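Local coordinates for ParB domain protein nuclease (Sulfolobus solfataricus, PDB 5K5D) that probably takes part in DNA partition as a ParB-N domain protein of the archaeal segregation machinery, at residues 118-123 / 171-176. The protein carries 4 engineered substitutions. Residues are numbered along the deposited sequence; the frame is centred on the assembly and turned at random.
Sequences KIADRI and LEYERI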
ATOM      1  N   LYS B 118       1.726   2.386   1.028  1.00 44.19           N
ATOM      2  CA  LYS B 118       2.770   2.264   2.044  1.00 45.17           C
ATOM      3  C   LYS B 118       4.128   2.224   1.375  1.00 42.76           C
ATOM      4  O   LYS B 118       5.088   2.827   1.849  1.00 43.04           O
ATOM      5  CB  LYS B 118       2.581   1.007   2.889  1.00 46.10           C
ATOM      6  CG  LYS B 118       1.538   1.126   3.973  1.00 45.11           C
ATOM      7  CD  LYS B 118       1.480  -0.152   4.783  1.00 50.57           C
ATOM      8  CE  LYS B 118       0.253  -0.190   5.675  1.00 58.01           C
ATOM      9  NZ  LYS B 118       0.158  -1.478   6.416  1.00 63.84           N
ATOM     10  N   ILE B 119       4.195   1.508   0.261  1.00 34.50           N
ATOM     11  CA  ILE B 119       5.426   1.408  -0.507  1.00 38.02           C
ATOM     12  C   ILE B 119       5.777   2.743  -1.167  1.00 32.40           C
ATOM     13  O   ILE B 119       6.867   3.270  -0.959  1.00 33.73           O
ATOM     14  CB  ILE B 119       5.339   0.290  -1.569  1.00 35.50           C
ATOM     15  CG1 ILE B 119       5.174  -1.075  -0.890  1.00 39.53           C
ATOM     16  CG2 ILE B 119       6.573   0.289  -2.450  1.00 37.04           C
ATOM     17  CD1 ILE B 119       6.351  -1.478  -0.007  1.00 34.43           C
ATOM     18  N   ALA B 120       4.849   3.299  -1.942  1.00 28.67           N
ATOM     19  CA  ALA B 120       5.121   4.525  -2.694  1.00 36.56           C
ATOM     20  C   ALA B 120       5.538   5.690  -1.791  1.00 33.45           C
ATOM     21  O   ALA B 120       6.405   6.486  -2.152  1.00 32.44           O
ATOM     22  CB  ALA B 120       3.922   4.906  -3.555  1.00 46.73           C
ATOM     23  N   ASP B 121       4.911   5.775  -0.622  1.00 32.85           N
ATOM     24  CA  ASP B 121       5.264   6.760   0.396  1.00 33.59           C
ATOM     25  C   ASP B 121       6.704   6.595   0.872  1.00 41.85           C
ATOM     26  O   ASP B 121       7.394   7.585   1.113  1.00 50.24           O
ATOM     27  CB  ASP B 121       4.322   6.645   1.602  1.00 39.35           C
ATOM     28  CG  ASP B 121       2.963   7.284   1.354  1.00 45.33           C
ATOM     29  OD1 ASP B 121       2.617   7.551   0.181  1.00 49.73           O
ATOM     30  OD2 ASP B 121       2.236   7.513   2.339  1.00 51.08           O
ATOM     31  N   ARG B 122       7.150   5.348   1.023  1.00 48.13           N
ATOM     32  CA  ARG B 122       8.519   5.076   1.458  1.00 47.93           C
ATOM     33  C   ARG B 122       9.497   5.513   0.382  1.00 45.54           C
ATOM     34  O   ARG B 122      10.484   6.198   0.660  1.00 46.30           O
ATOM     35  CB  ARG B 122       8.735   3.590   1.746  1.00 48.49           C
ATOM     36  CG  ARG B 122       7.784   2.962   2.752  1.00 52.83           C
ATOM     37  CD  ARG B 122       7.772   3.703   4.071  1.00 53.54           C
ATOM     38  NE  ARG B 122       7.398   2.820   5.175  1.00 56.69           N
ATOM     39  CZ  ARG B 122       6.149   2.485   5.489  1.00 50.69           C
ATOM     40  NH1 ARG B 122       5.130   2.955   4.778  1.00 48.54           N
ATOM     41  NH2 ARG B 122       5.921   1.677   6.515  1.00 45.59           N
ATOM     42  N   ILE B 123       9.214   5.105  -0.851  1.00 35.41           N
ATOM     43  CA  ILE B 123      10.078   5.425  -1.979  1.00 45.48           C
ATOM     44  C   ILE B 123      10.188   6.936  -2.178  1.00 54.25           C
ATOM     45  O   ILE B 123      11.226   7.444  -2.604  1.00 55.91           O
ATOM     46  CB  ILE B 123       9.570   4.770  -3.282  1.00 47.54           C
ATOM     47  CG1 ILE B 123       9.651   3.245  -3.183  1.00 45.81           C
ATOM     48  CG2 ILE B 123      10.359   5.274  -4.479  1.00 49.24           C
ATOM     49  CD1 ILE B 123      11.051   2.720  -3.043  1.00 47.26           C
ATOM     50  N   LEU B 171       1.738  14.435  -9.435  1.00 48.52           N
ATOM     51  CA  LEU B 171       2.398  13.959 -10.641  1.00 50.93           C
ATOM     52  C   LEU B 171       3.578  13.063 -10.295  1.00 41.28           C
ATOM     53  O   LEU B 171       3.682  11.943 -10.789  1.00 45.74           O
ATOM     54  CB  LEU B 171       2.864  15.131 -11.499  1.00 53.77           C
ATOM     55  CG  LEU B 171       3.443  14.745 -12.860  1.00 50.92           C
ATOM     56  CD1 LEU B 171       2.413  13.982 -13.684  1.00 43.77           C
ATOM     57  CD2 LEU B 171       3.919  15.984 -13.598  1.00 55.67           C
ATOM     58  N   GLU B 172       4.463  13.563  -9.441  1.00 41.11           N
ATOM     59  CA  GLU B 172       5.637  12.805  -9.031  1.00 42.34           C
ATOM     60  C   GLU B 172       5.205  11.493  -8.393  1.00 44.18           C
ATOM     61  O   GLU B 172       5.740  10.432  -8.720  1.00 49.72           O
ATOM     62  CB  GLU B 172       6.489  13.623  -8.059  1.00 43.40           C
ATOM     63  CG  GLU B 172       6.787  15.035  -8.546  1.00 58.91           C
ATOM     64  CD  GLU B 172       7.442  15.901  -7.481  1.00 70.59           C
ATOM     65  OE1 GLU B 172       6.723  16.375  -6.574  1.00 61.33           O
ATOM     66  OE2 GLU B 172       8.672  16.110  -7.550  1.00 80.70           O
ATOM     67  N   TYR B 173       4.228  11.569  -7.492  1.00 42.81           N
ATOM     68  CA  TYR B 173       3.697  10.381  -6.826  1.00 41.80           C
ATOM     69  C   TYR B 173       3.153   9.373  -7.837  1.00 46.28           C
ATOM     70  O   TYR B 173       3.380   8.171  -7.711  1.00 49.34           O
ATOM     71  CB  TYR B 173       2.601  10.756  -5.827  1.00 35.53           C
ATOM     72  CG  TYR B 173       2.265   9.649  -4.850  1.00 35.64           C
ATOM     73  CD1 TYR B 173       1.209   8.777  -5.086  1.00 31.79           C
ATOM     74  CD2 TYR B 173       3.009   9.476  -3.690  1.00 40.48           C
ATOM     75  CE1 TYR B 173       0.902   7.765  -4.190  1.00 31.89           C
ATOM     76  CE2 TYR B 173       2.715   8.467  -2.790  1.00 39.75           C
ATOM     77  CZ  TYR B 173       1.662   7.616  -3.044  1.00 40.20           C
ATOM     78  OH  TYR B 173       1.376   6.616  -2.145  1.00 41.61           O
ATOM     79  N   GLU B 174       2.432   9.867  -8.837  1.00 41.56           N
ATOM     80  CA  GLU B 174       1.875   9.002  -9.867  1.00 50.06           C
ATOM     81  C   GLU B 174       2.969   8.330 -10.692  1.00 51.29           C
ATOM     82  O   GLU B 174       2.853   7.159 -11.052  1.00 55.74           O
ATOM     83  CB  GLU B 174       0.942   9.788 -10.785  1.00 54.87           C
ATOM     84  CG  GLU B 174       0.314   8.953 -11.882  1.00 57.36           C
ATOM     85  CD  GLU B 174      -0.506   9.789 -12.844  1.00 69.62           C
ATOM     86  OE1 GLU B 174      -0.380   9.582 -14.071  1.00 79.51           O
ATOM     87  OE2 GLU B 174      -1.274  10.653 -12.373  1.00 64.51           O
ATOM     88  N   ARG B 175       4.026   9.074 -10.997  1.00 47.88           N
ATOM     89  CA  ARG B 175       5.122   8.529 -11.786  1.00 52.81           C
ATOM     90  C   ARG B 175       5.807   7.430 -10.992  1.00 50.47           C
ATOM     91  O   ARG B 175       6.257   6.428 -11.549  1.00 41.36           O
ATOM     92  CB  ARG B 175       6.123   9.624 -12.164  1.00 59.52           C
ATOM     93  CG  ARG B 175       7.414   9.605 -11.356  1.00 73.49           C
ATOM     94  CD  ARG B 175       8.350  10.736 -11.766  1.00 83.03           C
ATOM     95  NE  ARG B 175       7.685  12.036 -11.732  1.00 85.76           N
ATOM     96  CZ  ARG B 175       8.277  13.174 -11.385  1.00 84.58           C
ATOM     97  NH1 ARG B 175       9.555  13.178 -11.030  1.00 83.65           N
ATOM     98  NH2 ARG B 175       7.590  14.308 -11.388  1.00 82.62           N
ATOM     99  N   ILE B 176       5.876   7.627  -9.679  1.00 50.40           N
ATOM    100  CA  ILE B 176       6.450   6.632  -8.787  1.00 49.16           C
ATOM    101  C   ILE B 176       5.645   5.337  -8.836  1.00 50.78           C
ATOM    102  O   ILE B 176       6.211   4.247  -8.877  1.00 47.71           O
ATOM    103  CB  ILE B 176       6.520   7.154  -7.346  1.00 46.49           C
ATOM    104  CG1 ILE B 176       7.575   8.257  -7.246  1.00 47.45           C
ATOM    105  CG2 ILE B 176       6.827   6.022  -6.387  1.00 41.66           C
ATOM    106  CD1 ILE B 176       7.899   8.671  -5.834  1.00 47.67           C
TER
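Tyr173 of helix 170-180 reaches across to Ala120 and Asp121 of helix 109-128. Its CG stands anti to the backbone N (chi1 -165°), and from there the ring extends to helix 109-128. CB and CG make no contact with 118-123, and the meeting begins further out on the ring. CE2 lies 3.8 Å from Ala120 CB and 3.1 Å from Asp121 OD1. The carboxylate oxygen sits at the ring edge, near its plane. CZ lies 3.6 Å from Ala120 CB, which approaches the ring obliquely. At the tip, Tyr173 OH donates a hydrogen bond to Asp121 OD1 over 2.8 Å. The same hydroxyl oxygen lies 3.4 Å from Ala120 CB. The donor comes from the anti side of the carboxylate, 34° out of its plane, and the carboxylate and ring planes are 69° apart. Asp121 OD2 forms a salt bridge with Arg199, so the carboxylate is gripped at both oxygens. A phenylalanine in place of Tyr173 would probably leave Asp121 OD1 without this donor and the carboxylate less firmly fixed. One turn on, Ile176 CG2 packs 4.2 Å from Ala120 CB and 4.1 Å from Ile123 CG2. The two short segments approach to 10.1 Å between axes. Helix 189-201 supplies Arg199 and also touches the tyrosine through Ile200, while helix 90-99 packs against Ile123. This buried contact joins helices 109-128 and 170-180, the latter following strand 167-169.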